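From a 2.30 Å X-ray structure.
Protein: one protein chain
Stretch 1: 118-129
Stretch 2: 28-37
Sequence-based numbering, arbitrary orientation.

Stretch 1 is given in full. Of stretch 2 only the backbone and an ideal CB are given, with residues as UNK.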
ATOM      1  N   SER C 118     -14.824   3.363  -1.866  1.00 36.24           N
ATOM      2  CA  SER C 118     -14.419   4.176  -0.762  1.00 36.55           C
ATOM      3  C   SER C 118     -15.273   4.021   0.496  1.00 36.94           C
ATOM      4  O   SER C 118     -14.796   4.308   1.584  1.00 37.75           O
ATOM      5  CB  SER C 118     -14.358   5.629  -1.190  1.00 36.33           C
ATOM      6  OG  SER C 118     -13.078   5.948  -1.694  1.00 37.49           O
ATOM      7  N   PHE C 119     -16.528   3.603   0.367  1.00 37.57           N
ATOM      8  CA  PHE C 119     -17.327   3.313   1.554  1.00 38.15           C
ATOM      9  C   PHE C 119     -16.668   2.242   2.450  1.00 37.63           C
ATOM     10  O   PHE C 119     -16.331   1.157   1.984  1.00 38.78           O
ATOM     11  CB  PHE C 119     -18.770   2.918   1.191  1.00 38.43           C
ATOM     12  CG  PHE C 119     -19.599   2.533   2.385  1.00 40.44           C
ATOM     13  CD1 PHE C 119     -20.144   3.512   3.215  1.00 41.25           C
ATOM     14  CD2 PHE C 119     -19.782   1.192   2.725  1.00 40.48           C
ATOM     15  CE1 PHE C 119     -20.911   3.157   4.353  1.00 40.64           C
ATOM     16  CE2 PHE C 119     -20.543   0.834   3.870  1.00 41.65           C
ATOM     17  CZ  PHE C 119     -21.104   1.818   4.671  1.00 40.20           C
ATOM     18  N   LEU C 120     -16.468   2.551   3.725  1.00 36.83           N
ATOM     19  CA  LEU C 120     -15.916   1.575   4.685  1.00 36.40           C
ATOM     20  C   LEU C 120     -16.963   1.025   5.673  1.00 35.95           C
ATOM     21  O   LEU C 120     -17.227  -0.184   5.701  1.00 36.48           O
ATOM     22  CB  LEU C 120     -14.698   2.145   5.433  1.00 35.97           C
ATOM     23  CG  LEU C 120     -13.995   1.172   6.377  1.00 35.49           C
ATOM     24  CD1 LEU C 120     -13.745  -0.169   5.654  1.00 36.63           C
ATOM     25  CD2 LEU C 120     -12.700   1.769   6.888  1.00 37.21           C
ATOM     26  N   CYS C 121     -17.534   1.892   6.502  1.00 35.18           N
ATOM     27  CA  CYS C 121     -18.681   1.490   7.333  1.00 35.56           C
ATOM     28  C   CYS C 121     -19.465   2.684   7.837  1.00 35.77           C
ATOM     29  O   CYS C 121     -19.028   3.841   7.706  1.00 35.17           O
ATOM     30  CB  CYS C 121     -18.252   0.618   8.526  1.00 35.20           C
ATOM     31  SG  CYS C 121     -17.063   1.433   9.521  1.00 36.23           S
ATOM     32  N   ALA C 122     -20.632   2.394   8.403  1.00 35.94           N
ATOM     33  CA  ALA C 122     -21.493   3.433   8.935  1.00 36.09           C
ATOM     34  C   ALA C 122     -22.338   2.922  10.098  1.00 37.22           C
ATOM     35  O   ALA C 122     -22.617   1.714  10.225  1.00 36.78           O
ATOM     36  CB  ALA C 122     -22.375   3.943   7.864  1.00 35.73           C
ATOM     37  N   ALA C 123     -22.752   3.877  10.930  1.00 38.62           N
ATOM     38  CA  ALA C 123     -23.687   3.652  12.017  1.00 39.46           C
ATOM     39  C   ALA C 123     -24.996   3.116  11.473  1.00 40.60           C
ATOM     40  O   ALA C 123     -25.475   3.568  10.419  1.00 40.33           O
ATOM     41  CB  ALA C 123     -23.912   4.952  12.762  1.00 39.01           C
ATOM     42  N   TYR C 124     -25.563   2.135  12.175  1.00 42.42           N
ATOM     43  CA  TYR C 124     -26.924   1.706  11.898  1.00 44.51           C
ATOM     44  C   TYR C 124     -27.833   2.944  11.859  1.00 44.69           C
ATOM     45  O   TYR C 124     -27.652   3.876  12.653  1.00 45.08           O
ATOM     46  CB  TYR C 124     -27.419   0.679  12.931  1.00 46.02           C
ATOM     47  CG  TYR C 124     -28.764   0.101  12.547  1.00 48.48           C
ATOM     48  CD1 TYR C 124     -28.924  -0.568  11.328  1.00 50.08           C
ATOM     49  CD2 TYR C 124     -29.891   0.268  13.366  1.00 49.82           C
ATOM     50  CE1 TYR C 124     -30.175  -1.080  10.932  1.00 52.45           C
ATOM     51  CE2 TYR C 124     -31.156  -0.236  12.982  1.00 51.49           C
ATOM     52  CZ  TYR C 124     -31.286  -0.908  11.761  1.00 51.54           C
ATOM     53  OH  TYR C 124     -32.491  -1.430  11.346  1.00 51.20           O
ATOM     54  N   GLY C 125     -28.774   2.966  10.915  1.00 45.67           N
ATOM     55  CA  GLY C 125     -29.612   4.148  10.669  1.00 45.84           C
ATOM     56  C   GLY C 125     -29.140   4.992   9.489  1.00 46.52           C
ATOM     57  O   GLY C 125     -29.884   5.851   8.979  1.00 46.58           O
ATOM     58  N   THR C 126     -27.901   4.766   9.052  1.00 46.50           N
ATOM     59  CA  THR C 126     -27.424   5.383   7.831  1.00 45.75           C
ATOM     60  C   THR C 126     -28.248   4.818   6.700  1.00 46.20           C
ATOM     61  O   THR C 126     -28.496   3.608   6.621  1.00 45.77           O
ATOM     62  CB  THR C 126     -25.942   5.137   7.565  1.00 45.65           C
ATOM     63  OG1 THR C 126     -25.164   5.564   8.702  1.00 46.07           O
ATOM     64  CG2 THR C 126     -25.502   5.913   6.309  1.00 44.20           C
ATOM     65  N   ARG C 127     -28.711   5.725   5.850  1.00 47.01           N
ATOM     66  CA  ARG C 127     -29.413   5.355   4.652  1.00 49.01           C
ATOM     67  C   ARG C 127     -28.381   5.357   3.519  1.00 48.93           C
ATOM     68  O   ARG C 127     -27.770   6.395   3.222  1.00 48.43           O
ATOM     69  CB  ARG C 127     -30.581   6.324   4.426  1.00 48.81           C
ATOM     70  CG  ARG C 127     -31.640   6.191   5.542  1.00 50.36           C
ATOM     71  CD  ARG C 127     -32.705   7.304   5.543  1.00 52.00           C
ATOM     72  NE  ARG C 127     -32.221   8.576   6.088  1.00 56.54           N
ATOM     73  CZ  ARG C 127     -32.235   9.733   5.420  1.00 59.45           C
ATOM     74  NH1 ARG C 127     -32.726   9.788   4.176  1.00 60.04           N
ATOM     75  NH2 ARG C 127     -31.772  10.845   6.001  1.00 59.16           N
ATOM     76  N   VAL C 128     -28.165   4.173   2.947  1.00 49.49           N
ATOM     77  CA  VAL C 128     -27.195   3.953   1.867  1.00 50.64           C
ATOM     78  C   VAL C 128     -27.897   3.675   0.545  1.00 50.88           C
ATOM     79  O   VAL C 128     -28.531   2.629   0.375  1.00 51.23           O
ATOM     80  CB  VAL C 128     -26.230   2.755   2.179  1.00 50.42           C
ATOM     81  CG1 VAL C 128     -25.324   2.432   0.964  1.00 50.63           C
ATOM     82  CG2 VAL C 128     -25.398   3.044   3.419  1.00 50.44           C
ATOM     83  N   GLY C 129     -27.780   4.599  -0.391  1.00 51.06           N
ATOM     84  CA  GLY C 129     -28.325   4.368  -1.721  1.00 52.20           C
ATOM     85  C   GLY C 129     -27.319   4.648  -2.822  1.00 52.76           C
ATOM     86  O   GLY C 129     -26.193   5.082  -2.547  1.00 52.19           O
ATOM     87  N   UNK C  28     -26.155  -2.028  20.131  1.00 41.76           N
ATOM     88  CA  UNK C  28     -25.727  -1.094  19.052  1.00 42.70           C
ATOM     89  C   UNK C  28     -25.280  -1.792  17.756  1.00 41.67           C
ATOM     90  O   UNK C  28     -24.892  -2.957  17.766  1.00 42.81           O
ATOM     91  CB  UNK C  28     -24.576  -0.224  19.560  1.00 42.70           C
ATOM     92  N   UNK C  29     -25.324  -1.082  16.638  1.00 40.53           N
ATOM     93  CA  UNK C  29     -25.052  -1.730  15.344  1.00 39.58           C
ATOM     94  C   UNK C  29     -24.242  -0.870  14.391  1.00 38.07           C
ATOM     95  O   UNK C  29     -24.405   0.336  14.346  1.00 37.15           O
ATOM     96  CB  UNK C  29     -26.371  -2.111  14.668  1.00 39.58           C
ATOM     97  N   UNK C  30     -23.344  -1.521  13.658  1.00 37.15           N
ATOM     98  CA  UNK C  30     -22.610  -0.894  12.566  1.00 36.27           C
ATOM     99  C   UNK C  30     -22.832  -1.698  11.265  1.00 36.31           C
ATOM    100  O   UNK C  30     -22.964  -2.941  11.286  1.00 34.86           O
ATOM    101  CB  UNK C  30     -21.121  -0.803  12.904  1.00 36.27           C
ATOM    102  N   UNK C  31     -22.922  -0.973  10.150  1.00 36.45           N
ATOM    103  CA  UNK C  31     -23.126  -1.603   8.856  1.00 37.10           C
ATOM    104  C   UNK C  31     -21.879  -1.454   7.985  1.00 37.41           C
ATOM    105  O   UNK C  31     -21.226  -0.415   7.973  1.00 38.04           O
ATOM    106  CB  UNK C  31     -24.344  -1.000   8.154  1.00 37.10           C
ATOM    107  N   UNK C  32     -21.521  -2.532   7.312  1.00 38.28           N
ATOM    108  CA  UNK C  32     -20.301  -2.578   6.531  1.00 39.44           C
ATOM    109  C   UNK C  32     -20.444  -3.662   5.473  1.00 40.06           C
ATOM    110  O   UNK C  32     -21.241  -4.580   5.627  1.00 40.00           O
ATOM    111  CB  UNK C  32     -19.083  -2.832   7.421  1.00 39.44           C
ATOM    112  N   UNK C  33     -19.671  -3.576   4.405  1.00 41.29           N
ATOM    113  CA  UNK C  33     -19.528  -4.757   3.544  1.00 43.23           C
ATOM    114  C   UNK C  33     -18.643  -5.758   4.322  1.00 43.10           C
ATOM    115  O   UNK C  33     -17.649  -5.371   4.957  1.00 43.32           O
ATOM    116  CB  UNK C  33     -18.922  -4.398   2.186  1.00 43.23           C
ATOM    117  N   UNK C  34     -19.051  -7.026   4.348  1.00 42.82           N
ATOM    118  CA  UNK C  34     -18.420  -8.000   5.279  1.00 42.14           C
ATOM    119  C   UNK C  34     -16.976  -8.388   4.970  1.00 40.99           C
ATOM    120  O   UNK C  34     -16.287  -8.932   5.852  1.00 40.48           O
ATOM    121  CB  UNK C  34     -19.255  -9.282   5.299  1.00 42.14           C
ATOM    122  N   UNK C  35     -16.549  -8.164   3.718  1.00 39.28           N
ATOM    123  CA  UNK C  35     -15.157  -8.374   3.298  1.00 37.88           C
ATOM    124  C   UNK C  35     -14.182  -7.347   3.870  1.00 37.45           C
ATOM    125  O   UNK C  35     -12.982  -7.548   3.820  1.00 37.21           O
ATOM    126  CB  UNK C  35     -15.073  -8.345   1.771  1.00 37.88           C
ATOM    127  N   UNK C  36     -14.703  -6.256   4.432  1.00 36.57           N
ATOM    128  CA  UNK C  36     -13.887  -5.266   5.146  1.00 36.78           C
ATOM    129  C   UNK C  36     -13.548  -5.576   6.628  1.00 37.16           C
ATOM    130  O   UNK C  36     -12.607  -4.996   7.176  1.00 37.17           O
ATOM    131  CB  UNK C  36     -14.618  -3.923   5.091  1.00 36.78           C
ATOM    132  N   UNK C  37     -14.273  -6.489   7.266  1.00 36.93           N
ATOM    133  CA  UNK C  37     -14.008  -6.790   8.669  1.00 37.91           C
ATOM    134  C   UNK C  37     -12.667  -7.508   8.890  1.00 36.80           C
ATOM    135  O   UNK C  37     -12.352  -8.495   8.199  1.00 36.46           O
ATOM    136  CB  UNK C  37     -15.146  -7.646   9.229  1.00 37.91           C
TER

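Position 28 has its ideal CB sideways, with no atom of stretch 1 within 5.5 Å, so this contact hardly restricts the choice. The residue is E28, and its side chain stays clear of stretch 1.

At position 29 the ideal CB lies 3.4 Å from Y124 CB, which is tight, while the backbone O receives a hydrogen bond from Y124 N (3.0 Å, 163°). Extended angles (-141/142) would suit a beta-branched residue, though a small one would also fit. It is T29; its CB packs 3.5 Å from Y124 CB, and OG1 is hydrogen-bonded elsewhere in the structure.

Position 30 points sideways, its ideal CB 4.0 Å from A122 O, and phi/psi of -124/143 are those of a strand. Alanine, valine or threonine would be reasonable. The deposited V30 has chi1 at 67° (p). Its CG2 reaches 3.2 Å from A122 O and 4.1 Å from C121 CB, while its CA makes a CA-H...O contact with A122 O at 3.5 Å.

Position 31 pairs with A122 in an antiparallel hydrogen-bonded bridge: its N donates to A122 O (2.7 Å, 176°), and its O accepts from A122 N (2.9 Å, 160°). Its CB shares a sheet face with A122 CB. The small alanine leaves room beside it, and Y124 and V128 offer carbon further out, so a long or branched aliphatic side chain suits. I31 fills this space and has the largest covered area of the contact. I31 CG1 lies 4.2 Å from A122 CB, I31 CG2 meets the edge of the Y124 ring at Y124 CD1 (4.0 Å), and I31 CD1 reaches V128 CG2 (4.2 Å).

At position 32 the ideal CB is 3.7 Å from both C121 CB and L120 O, on the same sheet face as C121. Such close neighbours favour a small side chain, such as alanine or serine. A32 is found, its CB 3.8 Å from C121 CB; F119 CE2 approaches its CA at 4.3 Å.

Position 33 meets no atom of stretch 1 within 5.5 Å of its ideal CB, so a polar residue is readily accepted. E33 points sideways, its carboxylate going clear of stretch 1, and accepts a hydrogen bond at OE2 from the N of position 35 (2.6 Å).

Positions 34 and 35 are out of reach and have helical angles that many residues tolerate; they are A34 and G35.

Position 36 points toward stretch 1, its ideal CB 3.9 Å from L120 CD1. A small apolar group suits this approach, and A36 CB lies 3.9 Å from L120 CD1.

Position 37 again has nothing nearby. It is M37, a selenomethionine whose CB points sideways and whose end stays clear of stretch 1.

Stretch 2 (28-37) ETVIAEAGAM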
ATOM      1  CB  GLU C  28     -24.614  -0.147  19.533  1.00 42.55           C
ATOM      2  CG  GLU C  28     -25.029   0.873  20.595  1.00 44.41           C
ATOM      3  CD  GLU C  28     -24.001   1.996  20.751  1.00 45.02           C
ATOM      4  OE1 GLU C  28     -22.793   1.759  20.504  1.00 45.83           O
ATOM      5  OE2 GLU C  28     -24.399   3.131  21.109  1.00 49.28           O
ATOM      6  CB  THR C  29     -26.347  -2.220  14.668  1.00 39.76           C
ATOM      7  OG1 THR C  29     -26.983  -3.143  15.547  1.00 43.25           O
ATOM      8  CG2 THR C  29     -26.068  -2.940  13.317  1.00 40.08           C
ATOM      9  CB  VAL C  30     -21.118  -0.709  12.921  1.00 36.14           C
ATOM     10  CG1 VAL C  30     -20.382  -2.070  13.060  1.00 34.89           C
ATOM     11  CG2 VAL C  30     -20.427   0.209  11.939  1.00 35.34           C
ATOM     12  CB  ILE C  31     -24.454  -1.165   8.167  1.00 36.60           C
ATOM     13  CG1 ILE C  31     -24.434   0.299   7.741  1.00 38.22           C
ATOM     14  CG2 ILE C  31     -25.651  -1.411   9.103  1.00 37.53           C
ATOM     15  CD1 ILE C  31     -25.697   0.701   6.906  1.00 38.56           C
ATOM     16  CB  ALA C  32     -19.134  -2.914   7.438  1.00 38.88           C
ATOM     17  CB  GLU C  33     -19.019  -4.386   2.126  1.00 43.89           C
ATOM     18  CG  GLU C  33     -18.961  -5.532   1.145  1.00 46.97           C
ATOM     19  CD  GLU C  33     -17.816  -6.476   1.468  1.00 52.96           C
ATOM     20  OE1 GLU C  33     -16.653  -5.997   1.598  1.00 53.97           O
ATOM     21  OE2 GLU C  33     -18.079  -7.691   1.612  1.00 54.46           O
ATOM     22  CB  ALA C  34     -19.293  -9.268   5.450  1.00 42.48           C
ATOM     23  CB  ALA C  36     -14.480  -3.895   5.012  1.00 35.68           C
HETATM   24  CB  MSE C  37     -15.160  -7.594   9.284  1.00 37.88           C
HETATM   25  CG  MSE C  37     -14.914  -9.089   9.323  1.00 44.54           C
HETATM   26 SE   MSE C  37     -14.064  -9.687  10.999  1.00 50.73          SE
HETATM   27  CE  MSE C  37     -15.354  -8.731  11.975  1.00 51.50           C
TER
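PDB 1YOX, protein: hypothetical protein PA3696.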